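Local atomic coordinates of glutaminyl-tRNA synthetase (Saccharomyces cerevisiae, PDB entry 3TL4), a protein that attaches glutamine to its cognate tRNA in an ATP-dependent reaction, the chain here being the appended N-terminal tRNA-binding domain of the yeast enzyme. Residues T8-Q13 / S33-I38; D120-Y125 / K156-A161; N124-Y129 / P168-E173; E135-E140 / L175-P180. All blocks are in the same frame, centred on the assembly; numbering follows the deposited sequence.

Contact 1 of 4, residues T8-Q13 / S33-I38; sequences TQLFSQ and SLYKLI
Leu-10 reaches across from 8-13 into the angle between Tyr-35 and Ile-38 of 33-38. Its CB already lies 4.1 Å from Tyr-35 CE2. With CG anti to the backbone N (chi1 175°), the branch point comes 4.1 Å from Ile-38 CG2. There the two methyls divide the work: CD1 rests 3.9 Å from that same Ile-38 CG2, while CD2 presses tightly on the tyrosine ring, 3.3 Å from Tyr-35 CD2, the two side chains running at about a right angle. Phe-11 makes the other half of the contact. Leu-34 CD2 sits over one face of its ring in a CH-pi contact, 4.0 Å from the centroid and 16° off the normal. Tyr-35 N lies in the ring plane at the edge. Ile-38 CD1 approaches Phe-11 CD1 at 4.0 Å. The side-chain contacts across the interface are between carbon atoms. It joins helices 4-13 and 28-39 in the all-helical N-terminal part of the domain, with local axes 10.5 Å apart and inclined at 58°. Helix 18-24 adds Val-21 and Ile-24 against Phe-11, and helix 49-62 receives Leu-34 on Val-55 and Ala-59.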
loop_
_atom_site.group_PDB
_atom_site.type_symbol
_atom_site.label_atom_id
_atom_site.label_comp_id
_atom_site.label_asym_id
_atom_site.label_seq_id
_atom_site.Cartn_x
_atom_site.Cartn_y
_atom_site.Cartn_z
ATOM N N THR A 8 -3.260 -24.519 10.830
ATOM C CA THR A 8 -1.806 -24.612 10.775
ATOM C C THR A 8 -1.345 -25.253 9.475
ATOM O O THR A 8 -0.405 -24.776 8.831
ATOM C CB THR A 8 -1.248 -25.451 11.943
ATOM O OG1 THR A 8 -1.406 -24.736 13.171
ATOM C CG2 THR A 8 0.230 -25.732 11.734
ATOM N N GLN A 9 -2.000 -26.348 9.103
ATOM C CA GLN A 9 -1.609 -27.110 7.923
ATOM C C GLN A 9 -1.700 -26.262 6.647
ATOM O O GLN A 9 -0.751 -26.201 5.869
ATOM C CB GLN A 9 -2.465 -28.371 7.804
ATOM C CG GLN A 9 -1.703 -29.606 7.331
ATOM C CD GLN A 9 -2.525 -30.884 7.455
ATOM O OE1 GLN A 9 -3.156 -31.328 6.493
ATOM N NE2 GLN A 9 -2.518 -31.481 8.647
ATOM N N LEU A 10 -2.833 -25.593 6.447
ATOM C CA LEU A 10 -3.048 -24.795 5.237
ATOM C C LEU A 10 -2.045 -23.653 5.103
ATOM O O LEU A 10 -1.478 -23.438 4.038
ATOM C CB LEU A 10 -4.468 -24.234 5.213
ATOM C CG LEU A 10 -4.801 -23.275 4.070
ATOM C CD1 LEU A 10 -4.661 -23.974 2.725
ATOM C CD2 LEU A 10 -6.207 -22.704 4.241
ATOM N N PHE A 11 -1.833 -22.931 6.198
ATOM C CA PHE A 11 -0.987 -21.741 6.207
ATOM C C PHE A 11 0.462 -22.044 5.880
ATOM O O PHE A 11 1.111 -21.294 5.149
ATOM C CB PHE A 11 -1.060 -21.041 7.568
ATOM C CG PHE A 11 -2.425 -20.505 7.899
ATOM C CD1 PHE A 11 -3.410 -20.421 6.926
ATOM C CD2 PHE A 11 -2.725 -20.081 9.180
ATOM C CE1 PHE A 11 -4.672 -19.919 7.230
ATOM C CE2 PHE A 11 -3.984 -19.583 9.489
ATOM C CZ PHE A 11 -4.956 -19.501 8.513
ATOM N N SER A 12 0.981 -23.133 6.433
ATOM C CA SER A 12 2.363 -23.495 6.163
ATOM C C SER A 12 2.486 -24.116 4.777
ATOM O O SER A 12 3.554 -24.080 4.172
ATOM C CB SER A 12 2.901 -24.437 7.231
ATOM O OG SER A 12 2.131 -25.621 7.269
ATOM N N GLN A 13 1.387 -24.672 4.275
ATOM C CA GLN A 13 1.363 -25.220 2.920
ATOM C C GLN A 13 1.408 -24.134 1.855
ATOM O O GLN A 13 1.989 -24.335 0.788
ATOM C CB GLN A 13 0.148 -26.116 2.712
ATOM C CG GLN A 13 0.315 -27.482 3.348
ATOM C CD GLN A 13 -1.001 -28.196 3.562
ATOM O OE1 GLN A 13 -2.074 -27.637 3.316
ATOM N NE2 GLN A 13 -0.928 -29.441 4.026
ATOM N N SER A 33 -10.710 -15.846 8.820
ATOM C CA SER A 33 -10.821 -15.109 7.561
ATOM C C SER A 33 -9.696 -15.516 6.621
ATOM O O SER A 33 -9.924 -15.728 5.430
ATOM C CB SER A 33 -10.799 -13.592 7.776
ATOM O OG SER A 33 -11.714 -13.189 8.775
ATOM N N LEU A 34 -8.482 -15.628 7.156
ATOM C CA LEU A 34 -7.346 -15.996 6.324
ATOM C C LEU A 34 -7.610 -17.332 5.642
ATOM O O LEU A 34 -7.457 -17.452 4.433
ATOM C CB LEU A 34 -6.050 -16.032 7.132
ATOM C CG LEU A 34 -4.779 -16.274 6.316
ATOM C CD1 LEU A 34 -4.714 -15.316 5.149
ATOM C CD2 LEU A 34 -3.565 -16.105 7.200
ATOM N N TYR A 35 -8.036 -18.320 6.423
ATOM C CA TYR A 35 -8.410 -19.636 5.903
ATOM C C TYR A 35 -9.434 -19.533 4.767
ATOM O O TYR A 35 -9.222 -20.072 3.673
ATOM C CB TYR A 35 -8.967 -20.512 7.035
ATOM C CG TYR A 35 -9.191 -21.965 6.663
ATOM C CD1 TYR A 35 -10.410 -22.399 6.159
ATOM C CD2 TYR A 35 -8.178 -22.905 6.828
ATOM C CE1 TYR A 35 -10.610 -23.728 5.815
ATOM C CE2 TYR A 35 -8.368 -24.230 6.488
ATOM C CZ TYR A 35 -9.584 -24.640 5.982
ATOM O OH TYR A 35 -9.766 -25.965 5.646
ATOM N N LYS A 36 -10.543 -18.843 5.022
ATOM C CA LYS A 36 -11.596 -18.754 4.010
ATOM C C LYS A 36 -11.132 -17.992 2.771
ATOM O O LYS A 36 -11.484 -18.356 1.652
ATOM C CB LYS A 36 -12.888 -18.147 4.571
ATOM C CG LYS A 36 -13.143 -16.690 4.163
ATOM C CD LYS A 36 -14.490 -16.148 4.677
ATOM C CE LYS A 36 -14.603 -14.611 4.536
ATOM N NZ LYS A 36 -15.030 -14.152 3.179
ATOM N N LEU A 37 -10.346 -16.936 2.967
ATOM C CA LEU A 37 -9.796 -16.176 1.848
ATOM C C LEU A 37 -8.853 -17.034 0.993
ATOM O O LEU A 37 -8.992 -17.086 -0.231
ATOM C CB LEU A 37 -9.089 -14.904 2.333
ATOM C CG LEU A 37 -9.965 -13.856 3.035
ATOM C CD1 LEU A 37 -9.123 -12.791 3.739
ATOM C CD2 LEU A 37 -10.984 -13.213 2.086
ATOM N N ILE A 38 -7.901 -17.708 1.631
ATOM C CA ILE A 38 -7.034 -18.646 0.916
ATOM C C ILE A 38 -7.808 -19.749 0.148
ATOM O O ILE A 38 -7.391 -20.176 -0.927
ATOM C CB ILE A 38 -6.015 -19.303 1.860
ATOM C CG1 ILE A 38 -4.988 -18.274 2.332
ATOM C CG2 ILE A 38 -5.314 -20.462 1.169
ATOM C CD1 ILE A 38 -3.965 -18.825 3.288
#

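Contact 2 of 4, residues D120-Y125 / K156-A161; sequences DQVRNY and KELKWA
Val-122 and Leu-158 bring the two backbones to 7.2 Å between CA atoms, where the helical segment 120-125 faces the irregular chain 156-161. The latter ends in a type I beta turn from Leu-158 to Ala-161, closed by Ala-161 N to Leu-158 O at 3.1 Å. Helix 119-132 packs here on the connection between helices 145-153 and 166-178, in the C-terminal helical part of a domain whose family belongs to the GatB/YqeY clan. Tyr-125 and Glu-157 carry much of it. The aliphatic stem of Glu-157 crosses the ring at about a right angle, CB lying over one face, 3.6 Å from the centroid and offset toward the rim, a CH-pi contact. Its carboxylate plane is turned only 28° from the ring. Leu-158 slides past the tyrosine in the opposite direction, its CD2 3.8 Å from Tyr-125 CD2. An alanine in place of Tyr-125 would probably leave Glu-157 CB and CG without the ring and open a gap beside Leu-158 CD2. On the buried side, Val-122 CG2 meets Ala-161 CB at 4.3 Å, and Phe-166 packs on Val-122, Leu-158 and Ala-161. Glu-157 CG, anti to the carbonyl carbon (chi1 -66°), closes to 3.3 Å from Tyr-125 CE1.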
loop_
_atom_site.group_PDB
_atom_site.type_symbol
_atom_site.label_atom_id
_atom_site.label_comp_id
_atom_site.label_asym_id
_atom_site.label_seq_id
_atom_site.Cartn_x
_atom_site.Cartn_y
_atom_site.Cartn_z
ATOM N N ASP A 120 9.180 10.788 -13.513
ATOM C CA ASP A 120 9.005 12.071 -14.173
ATOM C C ASP A 120 7.761 12.805 -13.669
ATOM O O ASP A 120 7.744 14.026 -13.540
ATOM C CB ASP A 120 8.919 11.852 -15.672
ATOM C CG ASP A 120 9.373 13.045 -16.452
ATOM O OD1 ASP A 120 10.600 13.195 -16.620
ATOM O OD2 ASP A 120 8.508 13.834 -16.895
ATOM N N GLN A 121 6.709 12.053 -13.376
ATOM C CA GLN A 121 5.505 12.670 -12.830
ATOM C C GLN A 121 5.712 13.121 -11.375
ATOM O O GLN A 121 5.316 14.229 -11.010
ATOM C CB GLN A 121 4.296 11.741 -12.942
ATOM C CG GLN A 121 4.095 11.124 -14.327
ATOM C CD GLN A 121 2.877 10.212 -14.364
ATOM O OE1 GLN A 121 1.741 10.681 -14.410
ATOM N NE2 GLN A 121 3.108 8.906 -14.335
ATOM N N VAL A 122 6.329 12.277 -10.544
ATOM C CA VAL A 122 6.673 12.693 -9.177
ATOM C C VAL A 122 7.396 14.041 -9.251
ATOM O O VAL A 122 7.042 14.991 -8.559
ATOM C CB VAL A 122 7.552 11.636 -8.428
ATOM C CG1 VAL A 122 7.971 12.146 -7.060
ATOM C CG2 VAL A 122 6.817 10.301 -8.285
ATOM N N ARG A 123 8.387 14.119 -10.135
ATOM C CA ARG A 123 9.194 15.323 -10.326
ATOM C C ARG A 123 8.342 16.543 -10.707
ATOM O O ARG A 123 8.539 17.631 -10.190
ATOM C CB ARG A 123 10.273 15.051 -11.385
ATOM C CG ARG A 123 11.203 16.215 -11.695
ATOM C CD ARG A 123 12.540 15.722 -12.302
ATOM N NE ARG A 123 13.597 15.772 -11.296
ATOM C CZ ARG A 123 14.350 14.742 -10.941
ATOM N NH1 ARG A 123 14.191 13.567 -11.526
ATOM N NH2 ARG A 123 15.276 14.903 -10.013
ATOM N N ASN A 124 7.397 16.361 -11.618
ATOM C CA ASN A 124 6.481 17.442 -11.957
ATOM C C ASN A 124 5.742 17.949 -10.728
ATOM O O ASN A 124 5.688 19.149 -10.489
ATOM C CB ASN A 124 5.468 17.009 -13.030
ATOM C CG ASN A 124 6.118 16.765 -14.389
ATOM O OD1 ASN A 124 7.194 17.301 -14.682
ATOM N ND2 ASN A 124 5.465 15.954 -15.229
ATOM N N TYR A 125 5.160 17.028 -9.960
ATOM C CA TYR A 125 4.388 17.405 -8.773
ATOM C C TYR A 125 5.231 18.099 -7.715
ATOM O O TYR A 125 4.797 19.086 -7.131
ATOM C CB TYR A 125 3.628 16.206 -8.200
ATOM C CG TYR A 125 2.429 15.871 -9.041
ATOM C CD1 TYR A 125 1.363 16.760 -9.137
ATOM C CD2 TYR A 125 2.366 14.693 -9.759
ATOM C CE1 TYR A 125 0.264 16.485 -9.922
ATOM C CE2 TYR A 125 1.261 14.400 -10.553
ATOM C CZ TYR A 125 0.216 15.302 -10.629
ATOM O OH TYR A 125 -0.880 15.017 -11.410
ATOM N N LYS A 156 -2.458 14.410 -3.016
ATOM C CA LYS A 156 -3.387 13.369 -3.475
ATOM C C LYS A 156 -3.048 12.813 -4.858
ATOM O O LYS A 156 -3.436 11.709 -5.181
ATOM C CB LYS A 156 -4.837 13.869 -3.466
ATOM C CG LYS A 156 -5.166 14.860 -4.566
ATOM C CD LYS A 156 -6.383 15.699 -4.190
ATOM C CE LYS A 156 -6.611 16.836 -5.175
ATOM N NZ LYS A 156 -7.124 16.335 -6.478
ATOM N N GLU A 157 -2.331 13.581 -5.669
ATOM C CA GLU A 157 -1.871 13.079 -6.960
ATOM C C GLU A 157 -0.826 11.979 -6.788
ATOM O O GLU A 157 -0.607 11.183 -7.702
ATOM C CB GLU A 157 -1.293 14.207 -7.819
ATOM C CG GLU A 157 -2.295 15.258 -8.258
ATOM C CD GLU A 157 -2.549 16.318 -7.197
ATOM O OE1 GLU A 157 -1.906 16.268 -6.120
ATOM O OE2 GLU A 157 -3.402 17.200 -7.446
ATOM N N LEU A 158 -0.193 11.937 -5.615
ATOM C CA LEU A 158 0.871 10.963 -5.333
ATOM C C LEU A 158 0.435 9.813 -4.424
ATOM O O LEU A 158 1.265 9.029 -3.968
ATOM C CB LEU A 158 2.097 11.658 -4.727
ATOM C CG LEU A 158 2.688 12.719 -5.654
ATOM C CD1 LEU A 158 3.953 13.315 -5.056
ATOM C CD2 LEU A 158 2.952 12.090 -7.013
ATOM N N LYS A 159 -0.859 9.723 -4.159
ATOM C CA LYS A 159 -1.390 8.652 -3.322
ATOM C C LYS A 159 -0.876 7.275 -3.725
ATOM O O LYS A 159 -0.494 6.473 -2.876
ATOM C CB LYS A 159 -2.916 8.649 -3.376
ATOM C CG LYS A 159 -3.548 7.513 -2.578
ATOM C CD LYS A 159 -5.067 7.572 -2.631
ATOM C CE LYS A 159 -5.684 6.709 -1.534
ATOM N NZ LYS A 159 -7.165 6.606 -1.661
ATOM N N TRP A 160 -0.872 7.006 -5.027
ATOM C CA TRP A 160 -0.510 5.681 -5.532
ATOM C C TRP A 160 0.942 5.563 -5.981
ATOM O O TRP A 160 1.364 4.505 -6.445
ATOM C CB TRP A 160 -1.444 5.279 -6.673
ATOM C CG TRP A 160 -2.888 5.293 -6.272
ATOM C CD1 TRP A 160 -3.878 6.079 -6.787
ATOM C CD2 TRP A 160 -3.499 4.498 -5.248
ATOM N NE1 TRP A 160 -5.071 5.810 -6.164
ATOM C CE2 TRP A 160 -4.867 4.846 -5.212
ATOM C CE3 TRP A 160 -3.025 3.523 -4.362
ATOM C CZ2 TRP A 160 -5.764 4.256 -4.320
ATOM C CZ3 TRP A 160 -3.914 2.937 -3.485
ATOM C CH2 TRP A 160 -5.272 3.304 -3.471
ATOM N N ALA A 161 1.703 6.645 -5.843
ATOM C CA ALA A 161 3.120 6.646 -6.218
ATOM C C ALA A 161 3.981 5.885 -5.203
ATOM O O ALA A 161 3.629 5.789 -4.022
ATOM C CB ALA A 161 3.643 8.102 -6.396
#

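Contact 3 of 4, residues N124-Y129 / P168-E173; sequences NYVMQY and PIIDQE
Val-126 and Glu-173 cross obliquely, the CG1 methyl of the valine lying 4.0 Å from Glu-173 CG. That methyl is anti to the backbone N (chi1 169°) and also meets Ile-170 CG1 at 4.1 Å, whereas Val-126 CG2 faces Ile-169 CG2 at 4.3 Å. The valine thus wedges its two branches among three side chains of 168-173. Helices 119-132 and 166-178 pair here within the C-terminal helical part of the domain, their local axes 10.0 Å apart with a crossing angle of -46°. Glu-173 bends at chi2 (-57°) and carries its carboxylate past the stem of selenomethionine Met-127, OE1 lying 3.4 Å from Met-127 CG. The other oxygen, OE2, is shared by salt bridges to Lys-176 NZ and Arg-123 NE. A leucine in place of Glu-173 would probably leave Lys-176 NZ and Arg-123 NE without the carboxylate they share. Beyond the valine, helix 145-153 backs Ile-170 with Phe-149 and Val-152.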
loop_
_atom_site.group_PDB
_atom_site.type_symbol
_atom_site.label_atom_id
_atom_site.label_comp_id
_atom_site.label_asym_id
_atom_site.label_seq_id
_atom_site.Cartn_x
_atom_site.Cartn_y
_atom_site.Cartn_z
ATOM N N ASN A 124 7.397 16.361 -11.618
ATOM C CA ASN A 124 6.481 17.442 -11.957
ATOM C C ASN A 124 5.742 17.949 -10.728
ATOM O O ASN A 124 5.688 19.149 -10.489
ATOM C CB ASN A 124 5.468 17.009 -13.030
ATOM C CG ASN A 124 6.118 16.765 -14.389
ATOM O OD1 ASN A 124 7.194 17.301 -14.682
ATOM N ND2 ASN A 124 5.465 15.954 -15.229
ATOM N N TYR A 125 5.160 17.028 -9.960
ATOM C CA TYR A 125 4.388 17.405 -8.773
ATOM C C TYR A 125 5.231 18.099 -7.715
ATOM O O TYR A 125 4.797 19.086 -7.131
ATOM C CB TYR A 125 3.628 16.206 -8.200
ATOM C CG TYR A 125 2.429 15.871 -9.041
ATOM C CD1 TYR A 125 1.363 16.760 -9.137
ATOM C CD2 TYR A 125 2.366 14.693 -9.759
ATOM C CE1 TYR A 125 0.264 16.485 -9.922
ATOM C CE2 TYR A 125 1.261 14.400 -10.553
ATOM C CZ TYR A 125 0.216 15.302 -10.629
ATOM O OH TYR A 125 -0.880 15.017 -11.410
ATOM N N VAL A 126 6.445 17.597 -7.503
ATOM C CA VAL A 126 7.408 18.217 -6.600
ATOM C C VAL A 126 7.778 19.638 -7.064
ATOM O O VAL A 126 7.819 20.578 -6.262
ATOM C CB VAL A 126 8.699 17.360 -6.496
ATOM C CG1 VAL A 126 9.808 18.131 -5.784
ATOM C CG2 VAL A 126 8.410 16.019 -5.812
HETATM N N MSE A 127 8.036 19.790 -8.360
HETATM C CA MSE A 127 8.373 21.098 -8.934
HETATM C C MSE A 127 7.273 22.121 -8.703
HETATM O O MSE A 127 7.538 23.258 -8.331
HETATM C CB MSE A 127 8.625 20.986 -10.436
HETATM C CG MSE A 127 9.865 20.212 -10.787
HETATM SE SE MSE A 127 10.233 20.271 -12.705
HETATM C CE MSE A 127 10.612 22.182 -12.868
ATOM N N GLN A 128 6.045 21.688 -8.942
ATOM C CA GLN A 128 4.851 22.500 -8.757
ATOM C C GLN A 128 4.723 22.961 -7.311
ATOM O O GLN A 128 4.451 24.132 -7.043
ATOM C CB GLN A 128 3.635 21.657 -9.124
ATOM C CG GLN A 128 2.475 22.397 -9.767
ATOM C CD GLN A 128 1.411 21.435 -10.306
ATOM O OE1 GLN A 128 1.572 20.852 -11.384
ATOM N NE2 GLN A 128 0.332 21.257 -9.545
ATOM N N TYR A 129 4.901 22.026 -6.383
ATOM C CA TYR A 129 4.872 22.348 -4.966
ATOM C C TYR A 129 5.928 23.400 -4.610
ATOM O O TYR A 129 5.636 24.381 -3.916
ATOM C CB TYR A 129 5.082 21.092 -4.104
ATOM C CG TYR A 129 5.172 21.416 -2.628
ATOM C CD1 TYR A 129 4.045 21.356 -1.813
ATOM C CD2 TYR A 129 6.367 21.815 -2.059
ATOM C CE1 TYR A 129 4.113 21.664 -0.465
ATOM C CE2 TYR A 129 6.449 22.126 -0.709
ATOM C CZ TYR A 129 5.318 22.044 0.083
ATOM O OH TYR A 129 5.389 22.350 1.417
ATOM N N PRO A 168 14.845 11.450 -2.942
ATOM C CA PRO A 168 15.894 11.810 -3.906
ATOM C C PRO A 168 15.434 12.867 -4.901
ATOM O O PRO A 168 16.207 13.751 -5.273
ATOM C CB PRO A 168 16.163 10.495 -4.644
ATOM C CG PRO A 168 15.712 9.430 -3.693
ATOM C CD PRO A 168 14.539 10.010 -2.969
ATOM N N ILE A 169 14.189 12.783 -5.348
ATOM C CA ILE A 169 13.727 13.765 -6.320
ATOM C C ILE A 169 13.592 15.146 -5.681
ATOM O O ILE A 169 13.882 16.162 -6.318
ATOM C CB ILE A 169 12.431 13.340 -7.000
ATOM C CG1 ILE A 169 12.684 12.103 -7.873
ATOM C CG2 ILE A 169 11.892 14.482 -7.825
ATOM C CD1 ILE A 169 11.434 11.264 -8.103
ATOM N N ILE A 170 13.183 15.175 -4.415
ATOM C CA ILE A 170 13.135 16.422 -3.656
ATOM C C ILE A 170 14.507 17.041 -3.432
ATOM O O ILE A 170 14.687 18.238 -3.641
ATOM C CB ILE A 170 12.465 16.246 -2.293
ATOM C CG1 ILE A 170 10.975 15.979 -2.485
ATOM C CG2 ILE A 170 12.687 17.496 -1.443
ATOM C CD1 ILE A 170 10.261 15.545 -1.230
ATOM N N ASP A 171 15.465 16.232 -2.986
ATOM C CA ASP A 171 16.837 16.700 -2.819
ATOM C C ASP A 171 17.377 17.333 -4.109
ATOM O O ASP A 171 17.991 18.395 -4.076
ATOM C CB ASP A 171 17.753 15.567 -2.343
ATOM C CG ASP A 171 17.495 15.169 -0.880
ATOM O OD1 ASP A 171 16.853 15.949 -0.135
ATOM O OD2 ASP A 171 17.943 14.074 -0.471
ATOM N N GLN A 172 17.126 16.699 -5.248
ATOM C CA GLN A 172 17.587 17.239 -6.520
ATOM C C GLN A 172 16.916 18.567 -6.873
ATOM O O GLN A 172 17.562 19.502 -7.303
ATOM C CB GLN A 172 17.309 16.254 -7.637
ATOM C CG GLN A 172 17.876 14.869 -7.448
ATOM C CD GLN A 172 17.482 13.973 -8.611
ATOM O OE1 GLN A 172 17.886 14.211 -9.752
ATOM N NE2 GLN A 172 16.661 12.968 -8.340
ATOM N N GLU A 173 15.610 18.639 -6.708
ATOM C CA GLU A 173 14.882 19.846 -7.073
ATOM C C GLU A 173 15.202 21.016 -6.160
ATOM O O GLU A 173 15.264 22.149 -6.603
ATOM C CB GLU A 173 13.387 19.572 -7.093
ATOM C CG GLU A 173 13.001 18.572 -8.191
ATOM C CD GLU A 173 13.435 19.052 -9.560
ATOM O OE1 GLU A 173 13.186 20.239 -9.868
ATOM O OE2 GLU A 173 14.026 18.258 -10.322
#

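Contact 4 of 4, residues E135-E140 / L175-P180; sequences ERILTE and LKLLGP
Ile-137 and Leu-138 form the side of 135-140 that meets Leu-177 and Leu-178 of 175-180. At the start of the segment, Glu-135 O is gripped by two donors one turn on, Thr-139 N at 3.1 Å and Thr-139 OG1 at 2.9 Å, so the threonine hydroxyl is folded back on its own helix. Ile-137 then points to the partner segment: its CG2, anti to the backbone N, lies 4.0 Å from Leu-177 CD2, the two side chains at about a right angle, and its carbonyl O lies 4.0 Å from Leu-178 CD2. Here the short helix 134-140 packs against the C-terminal end of helix 166-178, in the C-terminal helical part of this fragment. Leu-138 starts off to one side, but its CD2 reaches across and touches both leucines, 3.7 Å from Leu-177 CD1 and 3.9 Å from Leu-178 CD2. Leu-177 spans the pair, CD2 on Ile-137 and CD1 on Leu-138, and Ile-130 of helix 119-132 touches it as well. Just past these leucines the helix stops. Gly-179 N still bonds to Leu-175 O at 2.8 Å, but Gly-179 turns to positive phi (79°), a conformation eased by the lack of a CB, which would also collide with Pro-180 CD. Its carbonyl O accepts a hydrogen bond from Tyr-142 OH.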
loop_
_atom_site.group_PDB
_atom_site.type_symbol
_atom_site.label_atom_id
_atom_site.label_comp_id
_atom_site.label_asym_id
_atom_site.label_seq_id
_atom_site.Cartn_x
_atom_site.Cartn_y
_atom_site.Cartn_z
ATOM N N GLU A 135 8.887 31.143 -1.918
ATOM C CA GLU A 135 9.456 32.116 -0.967
ATOM C C GLU A 135 9.559 31.600 0.468
ATOM O O GLU A 135 10.470 31.974 1.186
ATOM C CB GLU A 135 8.715 33.450 -1.020
ATOM C CG GLU A 135 8.822 34.103 -2.382
ATOM C CD GLU A 135 8.098 35.418 -2.461
ATOM O OE1 GLU A 135 6.854 35.397 -2.548
ATOM O OE2 GLU A 135 8.779 36.472 -2.443
ATOM N N ARG A 136 8.631 30.745 0.889
ATOM C CA ARG A 136 8.748 30.108 2.196
ATOM C C ARG A 136 9.988 29.214 2.184
ATOM O O ARG A 136 10.736 29.172 3.140
ATOM C CB ARG A 136 7.494 29.284 2.527
ATOM C CG ARG A 136 7.479 28.725 3.945
ATOM C CD ARG A 136 6.069 28.317 4.406
ATOM N NE ARG A 136 5.458 27.345 3.502
ATOM C CZ ARG A 136 5.638 26.033 3.592
ATOM N NH1 ARG A 136 6.404 25.522 4.559
ATOM N NH2 ARG A 136 5.046 25.232 2.726
ATOM N N ILE A 137 10.201 28.512 1.076
ATOM C CA ILE A 137 11.374 27.658 0.928
ATOM C C ILE A 137 12.710 28.404 0.779
ATOM O O ILE A 137 13.703 27.967 1.314
ATOM C CB ILE A 137 11.208 26.673 -0.227
ATOM C CG1 ILE A 137 10.018 25.748 0.055
ATOM C CG2 ILE A 137 12.471 25.857 -0.382
ATOM C CD1 ILE A 137 9.618 24.914 -1.147
ATOM N N LEU A 138 12.733 29.519 0.054
ATOM C CA LEU A 138 13.955 30.321 -0.077
ATOM C C LEU A 138 14.374 30.922 1.254
ATOM O O LEU A 138 15.558 31.063 1.540
ATOM C CB LEU A 138 13.770 31.448 -1.094
ATOM C CG LEU A 138 13.919 31.071 -2.567
ATOM C CD1 LEU A 138 13.559 32.243 -3.461
ATOM C CD2 LEU A 138 15.337 30.624 -2.824
ATOM N N THR A 139 13.388 31.274 2.068
ATOM C CA THR A 139 13.642 31.858 3.374
ATOM C C THR A 139 14.196 30.849 4.366
ATOM O O THR A 139 15.099 31.166 5.139
ATOM C CB THR A 139 12.367 32.484 3.948
ATOM O OG1 THR A 139 11.943 33.542 3.083
ATOM C CG2 THR A 139 12.624 33.045 5.332
ATOM N N GLU A 140 13.659 29.635 4.347
ATOM C CA GLU A 140 13.995 28.635 5.365
ATOM C C GLU A 140 15.123 27.697 4.917
ATOM O O GLU A 140 15.848 27.122 5.743
ATOM C CB GLU A 140 12.738 27.841 5.739
ATOM C CG GLU A 140 11.569 28.710 6.254
ATOM C CD GLU A 140 11.872 29.398 7.592
ATOM O OE1 GLU A 140 12.498 28.756 8.470
ATOM O OE2 GLU A 140 11.501 30.583 7.754
ATOM N N LEU A 175 18.005 21.546 -4.551
ATOM C CA LEU A 175 19.336 21.993 -4.972
ATOM C C LEU A 175 19.247 23.027 -6.090
ATOM O O LEU A 175 19.966 24.025 -6.064
ATOM C CB LEU A 175 20.185 20.798 -5.430
ATOM C CG LEU A 175 21.626 21.031 -5.899
ATOM C CD1 LEU A 175 22.459 21.788 -4.848
ATOM C CD2 LEU A 175 22.278 19.692 -6.267
ATOM N N LYS A 176 18.371 22.799 -7.071
ATOM C CA LYS A 176 18.267 23.720 -8.207
ATOM C C LYS A 176 17.914 25.143 -7.774
ATOM O O LYS A 176 18.406 26.119 -8.343
ATOM C CB LYS A 176 17.240 23.216 -9.224
ATOM C CG LYS A 176 17.627 21.908 -9.874
ATOM C CD LYS A 176 16.474 21.294 -10.674
ATOM C CE LYS A 176 16.867 19.907 -11.176
ATOM N NZ LYS A 176 15.720 19.189 -11.797
ATOM N N LEU A 177 17.043 25.248 -6.775
ATOM C CA LEU A 177 16.543 26.529 -6.266
ATOM C C LEU A 177 17.471 27.168 -5.234
ATOM O O LEU A 177 17.633 28.388 -5.199
ATOM C CB LEU A 177 15.165 26.308 -5.621
ATOM C CG LEU A 177 14.491 27.449 -4.850
ATOM C CD1 LEU A 177 14.215 28.657 -5.751
ATOM C CD2 LEU A 177 13.206 26.950 -4.188
ATOM N N LEU A 178 18.055 26.340 -4.376
ATOM C CA LEU A 178 18.779 26.836 -3.213
ATOM C C LEU A 178 20.252 26.980 -3.509
ATOM O O LEU A 178 20.930 27.822 -2.923
ATOM C CB LEU A 178 18.575 25.904 -2.015
ATOM C CG LEU A 178 17.131 25.835 -1.485
ATOM C CD1 LEU A 178 17.114 25.240 -0.100
ATOM C CD2 LEU A 178 16.512 27.217 -1.435
ATOM N N GLY A 179 20.729 26.169 -4.445
ATOM C CA GLY A 179 22.149 26.014 -4.677
ATOM C C GLY A 179 22.662 25.083 -3.609
ATOM O O GLY A 179 21.869 24.549 -2.839
ATOM N N PRO A 180 23.988 24.880 -3.545
ATOM C CA PRO A 180 24.498 23.928 -2.550
ATOM C C PRO A 180 24.418 24.469 -1.120
ATOM O O PRO A 180 24.291 25.684 -0.929
ATOM C CB PRO A 180 25.954 23.706 -2.985
ATOM C CG PRO A 180 26.307 24.893 -3.796
ATOM C CD PRO A 180 25.039 25.356 -4.459
#

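Contacts 2, 3 and 4 form one continuous body, while contact 1 lies apart on the opposite side of the chain's centre, its centre 37 Å from that of contact 2 and their nearest atoms about 18 Å apart. Helix 119-132 serves contacts 2 and 3, whose centres are 10 Å apart, and Val-122 CG1 packs 3.7 Å from Ile-169 CD1 where they meet. Helix 166-178 continues from contact 3 into contact 4, 12 Å on between centres, where Tyr-129 OH and Arg-136 NH2 probably share a hydrogen bond. The distance between contact 1 and the other three is consistent with a two-part, hinged domain appended to the catalytic core, which this fragment lacks.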